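PDB 3CKY: 2-(hydroxymethyl)glutarate dehydrogenase from Eubacterium barkeri, which catalyses the NAD-dependent interconversion of 2-formylglutarate and (S)-2-hydroxymethylglutarate, a step in the fermentation of nicotinate. Local coordinates for residues P260-A263 with M264-I268; L68-A71 with G72-E75; C51-N54 with Q55-A58; G141-E144 with A145-E148. All coordinates share one frame; numbering follows the deposited sequence. Where two conformers were deposited one is given.

Contact 1 (P260-A263 with M264-I268); sequences PMTA and MATQI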
ATOM      1  N   PRO A 260      -3.698   5.401  -2.933  1.00 38.66           N
ATOM      2  CA  PRO A 260      -3.204   4.443  -1.935  1.00 38.69           C
ATOM      3  C   PRO A 260      -4.289   3.574  -1.275  1.00 38.68           C
ATOM      4  O   PRO A 260      -4.083   2.379  -1.095  1.00 38.96           O
ATOM      5  CB  PRO A 260      -2.516   5.336  -0.892  1.00 38.68           C
ATOM      6  CG  PRO A 260      -3.046   6.700  -1.107  1.00 38.72           C
ATOM      7  CD  PRO A 260      -3.343   6.784  -2.578  1.00 38.67           C
ATOM      8  N   MET A 261      -5.410   4.169  -0.887  1.00 38.76           N
ATOM      9  CA  MET A 261      -6.502   3.411  -0.264  1.00 38.70           C
ATOM     10  C   MET A 261      -7.099   2.415  -1.240  1.00 38.74           C
ATOM     11  O   MET A 261      -7.399   1.280  -0.875  1.00 38.92           O
ATOM     12  CB  MET A 261      -7.608   4.350   0.228  1.00 38.90           C
ATOM     13  CG  MET A 261      -7.159   5.322   1.301  1.00 39.01           C
ATOM     14  SD  MET A 261      -6.654   4.550   2.835  1.00 39.81           S
ATOM     15  CE  MET A 261      -8.254   4.015   3.502  1.00 38.43           C
ATOM     16  N   THR A 262      -7.293   2.849  -2.480  1.00 38.82           N
ATOM     17  CA  THR A 262      -7.811   1.986  -3.534  1.00 38.65           C
ATOM     18  C   THR A 262      -6.876   0.818  -3.770  1.00 38.68           C
ATOM     19  O   THR A 262      -7.330  -0.324  -3.886  1.00 38.50           O
ATOM     20  CB  THR A 262      -7.984   2.773  -4.848  1.00 38.90           C
ATOM     21  OG1 THR A 262      -8.859   3.890  -4.609  1.00 39.34           O
ATOM     22  CG2 THR A 262      -8.543   1.888  -5.955  1.00 38.22           C
ATOM     23  N   ALA A 263      -5.580   1.129  -3.862  1.00 38.50           N
ATOM     24  CA  ALA A 263      -4.540   0.144  -4.102  1.00 38.25           C
ATOM     25  C   ALA A 263      -4.573  -0.928  -3.019  1.00 38.34           C
ATOM     26  O   ALA A 263      -4.500  -2.149  -3.322  1.00 37.46           O
ATOM     27  CB  ALA A 263      -3.165   0.808  -4.156  1.00 37.99           C
ATOM     28  N   MET A 264      -4.683  -0.487  -1.761  1.00 38.06           N
ATOM     29  CA  MET A 264      -4.673  -1.449  -0.671  0.50 38.25           C
ATOM     30  C   MET A 264      -5.966  -2.262  -0.679  1.00 38.01           C
ATOM     31  O   MET A 264      -5.907  -3.484  -0.505  1.00 37.85           O
ATOM     32  CB  MET A 264      -4.379  -0.801   0.699  0.50 38.73           C
ATOM     33  CG  MET A 264      -2.884  -0.431   0.946  0.50 39.18           C
ATOM     34  SD  MET A 264      -1.613  -1.501   0.180  0.50 43.12           S
ATOM     35  CE  MET A 264      -1.998  -3.067   0.965  0.50 40.53           C
ATOM     36  N   ALA A 265      -7.106  -1.620  -0.914  1.00 37.84           N
ATOM     37  CA  ALA A 265      -8.381  -2.352  -1.053  1.00 37.92           C
ATOM     38  C   ALA A 265      -8.272  -3.428  -2.127  1.00 37.82           C
ATOM     39  O   ALA A 265      -8.744  -4.536  -1.950  1.00 38.07           O
ATOM     40  CB  ALA A 265      -9.548  -1.389  -1.373  1.00 36.95           C
ATOM     41  N   THR A 266      -7.633  -3.092  -3.241  1.00 38.02           N
ATOM     42  CA  THR A 266      -7.486  -4.030  -4.356  1.00 37.88           C
ATOM     43  C   THR A 266      -6.764  -5.299  -3.922  1.00 37.84           C
ATOM     44  O   THR A 266      -7.183  -6.421  -4.257  1.00 38.08           O
ATOM     45  CB  THR A 266      -6.771  -3.341  -5.549  1.00 38.19           C
ATOM     46  OG1 THR A 266      -7.478  -2.136  -5.896  1.00 38.32           O
ATOM     47  CG2 THR A 266      -6.655  -4.275  -6.767  1.00 37.08           C
ATOM     48  N   GLN A 267      -5.694  -5.132  -3.154  1.00 37.91           N
ATOM     49  CA  GLN A 267      -4.885  -6.267  -2.711  1.00 38.04           C
ATOM     50  C   GLN A 267      -5.586  -7.115  -1.641  1.00 38.05           C
ATOM     51  O   GLN A 267      -5.418  -8.332  -1.594  1.00 38.12           O
ATOM     52  CB  GLN A 267      -3.501  -5.788  -2.226  1.00 37.94           C
ATOM     53  CG  GLN A 267      -2.643  -5.170  -3.306  1.00 37.16           C
ATOM     54  CD  GLN A 267      -2.560  -5.983  -4.606  1.00 37.45           C
ATOM     55  OE1 GLN A 267      -2.564  -5.412  -5.703  1.00 40.29           O
ATOM     56  NE2 GLN A 267      -2.484  -7.296  -4.495  1.00 33.55           N
ATOM     57  N   ILE A 268      -6.388  -6.472  -0.804  1.00 38.08           N
ATOM     58  CA  ILE A 268      -7.202  -7.184   0.166  1.00 38.31           C
ATOM     59  C   ILE A 268      -8.259  -8.046  -0.538  1.00 38.64           C
ATOM     60  O   ILE A 268      -8.435  -9.219  -0.209  1.00 38.71           O
ATOM     61  CB  ILE A 268      -7.858  -6.195   1.179  1.00 38.79           C
ATOM     62  CG1 ILE A 268      -6.765  -5.469   1.989  1.00 38.01           C
ATOM     63  CG2 ILE A 268      -8.817  -6.948   2.158  1.00 37.88           C
ATOM     64  CD1 ILE A 268      -7.282  -4.284   2.780  1.00 37.64           C
TER

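Contact 2 (L68-A71 with G72-E75); sequences LPNA and GIVE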
ATOM      1  N   LEU A  68     -19.338  -4.223 -23.563  1.00 66.78           N
ATOM      2  CA  LEU A  68     -18.361  -5.291 -23.728  1.00 66.65           C
ATOM      3  C   LEU A  68     -17.541  -5.455 -22.443  1.00 66.60           C
ATOM      4  O   LEU A  68     -17.553  -4.564 -21.587  1.00 66.58           O
ATOM      5  CB  LEU A  68     -17.477  -4.986 -24.945  1.00 66.64           C
ATOM      6  CG  LEU A  68     -18.259  -4.835 -26.270  1.00 66.61           C
ATOM      7  CD1 LEU A  68     -17.415  -4.242 -27.394  1.00 65.34           C
ATOM      8  CD2 LEU A  68     -18.830  -6.178 -26.701  1.00 65.76           C
ATOM      9  N   PRO A  69     -16.864  -6.609 -22.275  1.00 66.49           N
ATOM     10  CA  PRO A  69     -16.196  -6.925 -20.993  1.00 66.48           C
ATOM     11  C   PRO A  69     -14.983  -6.060 -20.612  1.00 66.38           C
ATOM     12  O   PRO A  69     -14.740  -5.846 -19.424  1.00 66.38           O
ATOM     13  CB  PRO A  69     -15.753  -8.391 -21.173  1.00 66.43           C
ATOM     14  CG  PRO A  69     -16.507  -8.898 -22.345  1.00 66.45           C
ATOM     15  CD  PRO A  69     -16.715  -7.717 -23.237  1.00 66.45           C
ATOM     16  N   ASN A  70     -14.220  -5.592 -21.597  1.00 66.34           N
ATOM     17  CA  ASN A  70     -13.050  -4.753 -21.317  1.00 66.23           C
ATOM     18  C   ASN A  70     -12.591  -3.933 -22.524  1.00 66.17           C
ATOM     19  O   ASN A  70     -13.124  -4.086 -23.626  1.00 66.13           O
ATOM     20  CB  ASN A  70     -11.900  -5.611 -20.784  1.00 66.22           C
ATOM     21  CG  ASN A  70     -11.510  -6.715 -21.738  1.00 66.27           C
ATOM     22  OD1 ASN A  70     -11.054  -6.457 -22.848  1.00 66.17           O
ATOM     23  ND2 ASN A  70     -11.681  -7.958 -21.305  1.00 66.64           N
ATOM     24  N   ALA A  71     -11.610  -3.058 -22.301  1.00 65.98           N
ATOM     25  CA  ALA A  71     -11.129  -2.132 -23.333  1.00 65.90           C
ATOM     26  C   ALA A  71     -10.507  -2.852 -24.532  1.00 65.87           C
ATOM     27  O   ALA A  71     -10.575  -2.368 -25.658  1.00 65.54           O
ATOM     28  CB  ALA A  71     -10.128  -1.151 -22.744  1.00 65.63           C
ATOM     29  N   GLY A  72      -9.890  -3.999 -24.276  1.00 65.91           N
ATOM     30  CA  GLY A  72      -9.300  -4.804 -25.329  1.00 66.07           C
ATOM     31  C   GLY A  72     -10.335  -5.330 -26.307  1.00 66.07           C
ATOM     32  O   GLY A  72     -10.107  -5.332 -27.515  1.00 65.77           O
ATOM     33  N   ILE A  73     -11.475  -5.770 -25.779  1.00 66.21           N
ATOM     34  CA  ILE A  73     -12.556  -6.306 -26.606  1.00 66.47           C
ATOM     35  C   ILE A  73     -13.287  -5.177 -27.327  1.00 66.62           C
ATOM     36  O   ILE A  73     -13.713  -5.347 -28.464  1.00 66.47           O
ATOM     37  CB  ILE A  73     -13.535  -7.164 -25.773  1.00 66.46           C
ATOM     38  CG1 ILE A  73     -12.809  -8.406 -25.243  1.00 66.45           C
ATOM     39  CG2 ILE A  73     -14.745  -7.585 -26.609  1.00 66.17           C
ATOM     40  CD1 ILE A  73     -13.619  -9.238 -24.285  1.00 66.59           C
ATOM     41  N   VAL A  74     -13.417  -4.025 -26.668  1.00 67.06           N
ATOM     42  CA  VAL A  74     -13.948  -2.822 -27.311  1.00 67.31           C
ATOM     43  C   VAL A  74     -13.134  -2.487 -28.573  1.00 67.72           C
ATOM     44  O   VAL A  74     -13.710  -2.316 -29.645  1.00 67.65           O
ATOM     45  CB  VAL A  74     -13.974  -1.615 -26.341  1.00 67.23           C
ATOM     46  CG1 VAL A  74     -14.311  -0.325 -27.086  1.00 66.58           C
ATOM     47  CG2 VAL A  74     -14.979  -1.868 -25.194  1.00 67.08           C
ATOM     48  N   GLU A  75     -11.807  -2.423 -28.453  1.00 67.98           N
ATOM     49  CA  GLU A  75     -10.946  -2.106 -29.599  1.00 68.57           C
ATOM     50  C   GLU A  75     -11.094  -3.133 -30.715  1.00 68.62           C
ATOM     51  O   GLU A  75     -11.155  -2.779 -31.899  1.00 68.20           O
ATOM     52  CB  GLU A  75      -9.473  -2.040 -29.203  1.00 68.66           C
ATOM     53  CG  GLU A  75      -9.091  -0.822 -28.402  1.00 69.46           C
ATOM     54  CD  GLU A  75      -7.587  -0.672 -28.272  1.00 69.77           C
ATOM     55  OE1 GLU A  75      -7.048  -0.920 -27.162  1.00 72.34           O
ATOM     56  OE2 GLU A  75      -6.944  -0.320 -29.283  1.00 70.94           O
TER

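Contact 3 (C51-N54 with Q55-A58); sequences CENN and QKVA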
ATOM      1  N   CYS A  51     -29.940  -9.263 -37.416  1.00 72.89           N
ATOM      2  CA  CYS A  51     -28.853  -9.025 -38.363  1.00 72.67           C
ATOM      3  C   CYS A  51     -27.844 -10.170 -38.310  1.00 72.55           C
ATOM      4  O   CYS A  51     -27.748 -10.887 -37.312  1.00 72.54           O
ATOM      5  CB  CYS A  51     -28.152  -7.700 -38.053  1.00 72.70           C
ATOM      6  SG  CYS A  51     -29.195  -6.241 -38.186  1.00 72.35           S
ATOM      7  N   GLU A  52     -27.089 -10.318 -39.393  1.00 72.23           N
ATOM      8  CA  GLU A  52     -26.144 -11.421 -39.566  1.00 72.01           C
ATOM      9  C   GLU A  52     -24.892 -11.272 -38.706  1.00 71.76           C
ATOM     10  O   GLU A  52     -24.282 -12.265 -38.306  1.00 71.67           O
ATOM     11  CB  GLU A  52     -25.731 -11.489 -41.034  1.00 72.10           C
ATOM     12  CG  GLU A  52     -25.037 -12.763 -41.462  1.00 72.20           C
ATOM     13  CD  GLU A  52     -24.562 -12.675 -42.893  1.00 72.07           C
ATOM     14  OE1 GLU A  52     -23.671 -11.845 -43.171  1.00 71.86           O
ATOM     15  OE2 GLU A  52     -25.084 -13.428 -43.739  1.00 72.80           O
ATOM     16  N   ASN A  53     -24.511 -10.028 -38.435  1.00 71.49           N
ATOM     17  CA  ASN A  53     -23.271  -9.730 -37.722  1.00 71.25           C
ATOM     18  C   ASN A  53     -23.240  -8.281 -37.230  1.00 71.00           C
ATOM     19  O   ASN A  53     -24.173  -7.520 -37.481  1.00 71.10           O
ATOM     20  CB  ASN A  53     -22.078 -10.011 -38.642  1.00 71.14           C
ATOM     21  CG  ASN A  53     -22.189  -9.296 -39.971  1.00 71.07           C
ATOM     22  OD1 ASN A  53     -22.383  -8.082 -40.021  1.00 70.94           O
ATOM     23  ND2 ASN A  53     -22.064 -10.048 -41.064  1.00 71.11           N
ATOM     24  N   ASN A  54     -22.167  -7.910 -36.534  1.00 70.73           N
ATOM     25  CA  ASN A  54     -21.994  -6.545 -36.006  1.00 70.46           C
ATOM     26  C   ASN A  54     -21.999  -5.459 -37.077  1.00 70.18           C
ATOM     27  O   ASN A  54     -22.618  -4.412 -36.903  1.00 70.00           O
ATOM     28  CB  ASN A  54     -20.682  -6.433 -35.222  1.00 70.45           C
ATOM     29  CG  ASN A  54     -20.684  -7.243 -33.933  1.00 70.36           C
ATOM     30  OD1 ASN A  54     -21.735  -7.593 -33.404  1.00 70.33           O
ATOM     31  ND2 ASN A  54     -19.496  -7.537 -33.417  1.00 70.05           N
ATOM     32  N   GLN A  55     -21.293  -5.706 -38.173  1.00 69.98           N
ATOM     33  CA  GLN A  55     -21.241  -4.755 -39.282  1.00 69.73           C
ATOM     34  C   GLN A  55     -22.630  -4.457 -39.846  1.00 69.50           C
ATOM     35  O   GLN A  55     -22.961  -3.297 -40.111  1.00 69.42           O
ATOM     36  CB  GLN A  55     -20.344  -5.290 -40.392  1.00 69.73           C
ATOM     37  CG  GLN A  55     -18.894  -5.416 -39.983  1.00 69.90           C
ATOM     38  CD  GLN A  55     -17.985  -5.623 -41.173  1.00 69.66           C
ATOM     39  OE1 GLN A  55     -18.294  -6.402 -42.077  1.00 70.02           O
ATOM     40  NE2 GLN A  55     -16.860  -4.918 -41.185  1.00 68.96           N
ATOM     41  N   LYS A  56     -23.430  -5.509 -40.025  1.00 69.20           N
ATOM     42  CA  LYS A  56     -24.810  -5.376 -40.502  1.00 68.98           C
ATOM     43  C   LYS A  56     -25.619  -4.433 -39.617  1.00 68.74           C
ATOM     44  O   LYS A  56     -26.299  -3.538 -40.117  1.00 68.68           O
ATOM     45  CB  LYS A  56     -25.495  -6.745 -40.556  1.00 69.03           C
ATOM     46  CG  LYS A  56     -25.032  -7.640 -41.704  1.00 69.14           C
ATOM     47  CD  LYS A  56     -25.926  -7.510 -42.930  1.00 69.35           C
ATOM     48  CE  LYS A  56     -27.147  -8.429 -42.858  1.00 69.61           C
ATOM     49  NZ  LYS A  56     -28.105  -8.080 -41.771  1.00 69.43           N
ATOM     50  N   VAL A  57     -25.533  -4.632 -38.302  1.00 68.47           N
ATOM     51  CA  VAL A  57     -26.199  -3.747 -37.353  1.00 68.27           C
ATOM     52  C   VAL A  57     -25.668  -2.322 -37.518  1.00 68.25           C
ATOM     53  O   VAL A  57     -26.445  -1.366 -37.585  1.00 68.37           O
ATOM     54  CB  VAL A  57     -25.992  -4.201 -35.886  1.00 68.32           C
ATOM     55  CG1 VAL A  57     -26.678  -3.235 -34.923  1.00 67.83           C
ATOM     56  CG2 VAL A  57     -26.512  -5.620 -35.681  1.00 68.05           C
ATOM     57  N   ALA A  58     -24.344  -2.194 -37.599  1.00 68.00           N
ATOM     58  CA  ALA A  58     -23.684  -0.893 -37.725  1.00 67.80           C
ATOM     59  C   ALA A  58     -24.183  -0.085 -38.928  1.00 67.64           C
ATOM     60  O   ALA A  58     -24.517   1.093 -38.797  1.00 67.72           O
ATOM     61  CB  ALA A  58     -22.172  -1.076 -37.805  1.00 67.77           C
TER

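Contact 4 (G141-E144 with A145-E148); sequences GASE and AVFE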
ATOM      1  N   GLY A 141     -20.925  10.782 -20.938  1.00 62.54           N
ATOM      2  CA  GLY A 141     -19.807  11.648 -21.299  1.00 62.60           C
ATOM      3  C   GLY A 141     -19.897  11.958 -22.776  1.00 62.64           C
ATOM      4  O   GLY A 141     -19.732  11.070 -23.603  1.00 62.66           O
ATOM      5  N   ALA A 142     -20.171  13.216 -23.112  1.00 62.79           N
ATOM      6  CA  ALA A 142     -20.363  13.611 -24.509  1.00 62.79           C
ATOM      7  C   ALA A 142     -20.382  15.122 -24.660  1.00 62.83           C
ATOM      8  O   ALA A 142     -20.380  15.847 -23.671  1.00 62.83           O
ATOM      9  CB  ALA A 142     -21.660  13.011 -25.044  1.00 62.58           C
ATOM     10  N   SER A 143     -20.390  15.590 -25.905  1.00 63.13           N
ATOM     11  CA  SER A 143     -20.638  17.003 -26.194  1.00 63.28           C
ATOM     12  C   SER A 143     -22.096  17.316 -25.871  1.00 63.42           C
ATOM     13  O   SER A 143     -22.928  16.412 -25.775  1.00 63.34           O
ATOM     14  CB  SER A 143     -20.337  17.330 -27.662  1.00 63.16           C
ATOM     15  OG  SER A 143     -21.322  16.786 -28.519  1.00 63.01           O
ATOM     16  N   GLU A 144     -22.403  18.595 -25.703  1.00 63.94           N
ATOM     17  CA  GLU A 144     -23.782  19.014 -25.465  1.00 64.01           C
ATOM     18  C   GLU A 144     -24.685  18.612 -26.628  1.00 63.99           C
ATOM     19  O   GLU A 144     -25.765  18.066 -26.417  1.00 63.94           O
ATOM     20  CB  GLU A 144     -23.854  20.529 -25.237  1.00 64.27           C
ATOM     21  CG  GLU A 144     -25.238  21.041 -24.842  1.00 64.97           C
ATOM     22  CD  GLU A 144     -25.858  20.260 -23.691  1.00 67.27           C
ATOM     23  OE1 GLU A 144     -25.162  20.015 -22.685  1.00 68.11           O
ATOM     24  OE2 GLU A 144     -27.044  19.884 -23.798  1.00 68.83           O
ATOM     25  N   ALA A 145     -24.219  18.871 -27.849  1.00 64.00           N
ATOM     26  CA  ALA A 145     -24.965  18.548 -29.065  1.00 63.98           C
ATOM     27  C   ALA A 145     -25.294  17.061 -29.160  1.00 64.03           C
ATOM     28  O   ALA A 145     -26.416  16.693 -29.491  1.00 64.20           O
ATOM     29  CB  ALA A 145     -24.175  18.988 -30.294  1.00 63.79           C
ATOM     30  N   VAL A 146     -24.310  16.213 -28.868  1.00 64.06           N
ATOM     31  CA  VAL A 146     -24.482  14.766 -28.958  1.00 64.11           C
ATOM     32  C   VAL A 146     -25.376  14.230 -27.830  1.00 64.31           C
ATOM     33  O   VAL A 146     -26.146  13.287 -28.041  1.00 64.23           O
ATOM     34  CB  VAL A 146     -23.111  14.030 -28.949  1.00 64.20           C
ATOM     35  CG1 VAL A 146     -23.300  12.521 -28.849  1.00 63.71           C
ATOM     36  CG2 VAL A 146     -22.306  14.384 -30.200  1.00 63.70           C
ATOM     37  N   PHE A 147     -25.277  14.816 -26.640  1.00 64.37           N
ATOM     38  CA  PHE A 147     -26.160  14.426 -25.537  1.00 64.53           C
ATOM     39  C   PHE A 147     -27.622  14.698 -25.874  1.00 64.73           C
ATOM     40  O   PHE A 147     -28.467  13.825 -25.669  1.00 64.80           O
ATOM     41  CB  PHE A 147     -25.801  15.138 -24.234  1.00 64.36           C
ATOM     42  CG  PHE A 147     -26.732  14.805 -23.098  1.00 64.33           C
ATOM     43  CD1 PHE A 147     -26.611  13.600 -22.411  1.00 64.18           C
ATOM     44  CD2 PHE A 147     -27.745  15.682 -22.728  1.00 63.90           C
ATOM     45  CE1 PHE A 147     -27.476  13.278 -21.365  1.00 64.13           C
ATOM     46  CE2 PHE A 147     -28.613  15.369 -21.679  1.00 64.01           C
ATOM     47  CZ  PHE A 147     -28.472  14.166 -20.994  1.00 63.90           C
ATOM     48  N   GLU A 148     -27.914  15.896 -26.384  1.00 64.75           N
ATOM     49  CA  GLU A 148     -29.281  16.250 -26.774  1.00 65.01           C
ATOM     50  C   GLU A 148     -29.792  15.306 -27.859  1.00 65.10           C
ATOM     51  O   GLU A 148     -30.954  14.902 -27.852  1.00 65.28           O
ATOM     52  CB  GLU A 148     -29.349  17.694 -27.279  1.00 65.02           C
ATOM     53  CG  GLU A 148     -29.112  18.743 -26.207  1.00 65.15           C
ATOM     54  CD  GLU A 148     -28.900  20.132 -26.778  1.00 65.70           C
ATOM     55  OE1 GLU A 148     -28.164  20.913 -26.146  1.00 67.45           O
ATOM     56  OE2 GLU A 148     -29.462  20.453 -27.856  1.00 66.55           O
TER

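Contact 1 (P260-A263 with M264-I268)
Thr-266 reaches back one helical turn to the carbonyl of Thr-262. Its CB lies 3.4 Å from Ala-263 O, and from there the two branches part. OG1 stands anti to its own carbonyl carbon (chi1 -54°), a setting that points it at the preceding turn, where it gives a hydrogen bond of 2.7 Å to Thr-262 O. The hydroxyl stands 40° out of the carbonyl plane, and Thr-262 O also accepts the helical bond from Thr-266 N at 2.9 Å. One carbonyl thus takes two donors from one residue, and the hydroxyl of Thr-266 is satisfied although it is buried. The side chain as a whole packs on His-242, Leu-245 and Leu-249 of helix 238-255, a largely apolar setting in which the CG2 methyl is at home. A valine here would probably leave Thr-262 O without its second donor, held by the helical N-H alone. Thr-262 itself spends its OG1 on Glu-190 of the second subunit. The backbone bonds run on regularly on either side of this pair, with Ala-265 N 2.9 Å from Met-261 O and Gln-267 N 3.2 Å from Ala-263 O. Small Ala-263 lets Gln-267 of the third subunit come close, while Met-264, modelled in two conformations, lies near Met-264 of the second and fourth subunits, the detail of that packing being doubtful. Such a bond to the carbonyl four residues earlier is a familiar way for serine and threonine to satisfy their hydroxyls within alpha-helices, and here it lies in helix 260-274, at the heart of the homotetramer interface.

Contact 2 (L68-A71 with G72-E75)
Asn-70 OD1 takes the N-H of Ile-73 at 3.0 Å, with 149° at the hydrogen and the donor tilted from the plane of the amide. This is the N-cap of helix 71-79, which follows strand 63-66 in the Rossmann-type domain. Asparagine suits the place because its short amide can fold back on the first turn: CG sits between its own backbone N and carbonyl carbon (chi1 58°), which brings OD1 to the N-H of Ile-73, whose bond to the backbone oxygen of Asn-70 is only weak. Gly-72 N lies 3.1 Å from Asn-70 OD1 as well, and having no side chain Gly-72 adds no bulk beside the capping oxygen. The main-chain oxygen of Asn-70 opens the regular pattern by accepting from Val-74 N at 3.1 Å, in the carbonyl plane, and Ala-71 O goes on with Glu-75 N. A leucine in place of Asn-70 would probably leave Ile-73 N with only its weak bond to the backbone oxygen at the cap, and the first turn less firmly held.

Apolar groups of the loop pack against the first turn. Leu-68 lays CB against both branched residues, 4.1 Å from Ile-73 CG2 and 4.0 Å from Val-74 CG2, and its CD1 passes the backbone of Val-74. Lys-243, which probably binds NAD as in its relatives, gives a hydrogen bond to the carbonyl of Pro-69, so the loop borders the probable cofactor site. The Pro-69 ring crosses the Ile-73 side chain at about a right angle, its CG pressed to 3.5 Å from Ile-73 CD1, tighter than usual van der Waals contact.

Contact 3 (C51-N54 with Q55-A58)
From an extended Cys-51 the chain turns at Glu-52, stretches again at Asn-53 and winds into helix 54-60, where Val-57 N bonds to Asn-53 O at 3.3 Å and Ala-58 N to Asn-54 O at 2.9 Å. Ahead of these bonds, the side chain of Asn-53 takes up an earlier N-H: OD1 accepts from Lys-56 N at 2.8 Å, a bond of 162° whose donor lies nearly along the C=O axis. The torsion that tucks CG between backbone N and carbonyl carbon (chi1 53°) swings the amide forward over the turn. Asn-53 is therefore the N-cap at the junction of strand 49-50 and helix 54-60 in the Rossmann-type domain, a place asparagine fills well because its carbonyl can stand in for a missing backbone acceptor. Lys-56 crosses the amide at about a right angle, with CG only 3.2 Å from Asn-53 OD1. Its long chain then bends at each later torsion and curls back over the loop, so that CE rests 3.8 Å from Glu-52 CB and the ammonium ends beside the backbone of Cys-51. The carboxylate of Glu-52 extends elsewhere, 6.0 Å separating OE1 from Lys-56 NZ, so any attraction between the opposite charges is probably weak. On the inner side, buried Val-57 turns its CG2 to Cys-51 CB at 3.6 Å. Both residues also pack on strand 29-33, Cys-51 against Tyr-31 and Val-57 against Phe-33.

Contact 4 (G141-E144 with A145-E148)
Helix 144-157 begins with a serine N-cap, in which Ser-143 OG accepts from Val-146 N at 3.1 Å with an angle of 157° at the hydrogen. Serine fits because its hydroxyl is short: set between the backbone N and the carbonyl carbon (chi1 72°), OG reaches the N-H of the first turn from there. Val-146 CG2 closes in on the same oxygen, 3.1 Å from Ser-143 OG, so a methyl group flanks the capping bond. The regular helical pattern starts alongside, with Phe-147 N bonded to Ser-143 O at 3.0 Å and Glu-148 N to Glu-144 O at 3.1 Å.

This turn joins strand 136-141 to the helix that leads on to strand 158-165, at the edge of the sheet in the Rossmann-type domain. Ala-142, too small to hinder the turn, holds its CB 4.2 Å from Val-146 CG1, and both residues also pack on Val-120 of strand 118-125. The Phe-147 side chain begins near Ser-143 O but leads its ring away, to stack on His-163 of strand 158-165.

On the exposed side two acids meet one turn apart. The chain of Glu-144 bends at its second torsion and carries its carboxylate forward along the helix toward Glu-148, whereas Glu-148 extends beyond CG. Glu-144 OE2 comes within 2.8 Å of Glu-148 OE1, the two carboxylate planes lying 42° apart. Two oxygens this near would repel if both groups were fully charged, so one acid probably carries a proton, its pKa probably raised by the other.

How the contacts relate
Along the chain the order is contact 3, contact 2, contact 4, contact 1. The first three sit at the starts of helices 54-60, 71-79 and 144-157, each just after a strand of one mixed sheet in the Rossmann-type domain; strands 49-50 and 158-165 are its outermost members within the chain. Contacts 2 and 3 are neighbours, their centres about 18 Å apart, while contact 4 lies about 23 Å from contact 2 and about 25 Å from contact 3. Contact 1 belongs to the all-helical second domain, about 41 Å from contact 3 between centres. The first three thus mark capped turns of the nucleotide-binding domain, whereas contact 1 lies in a buried helix packing against other subunits.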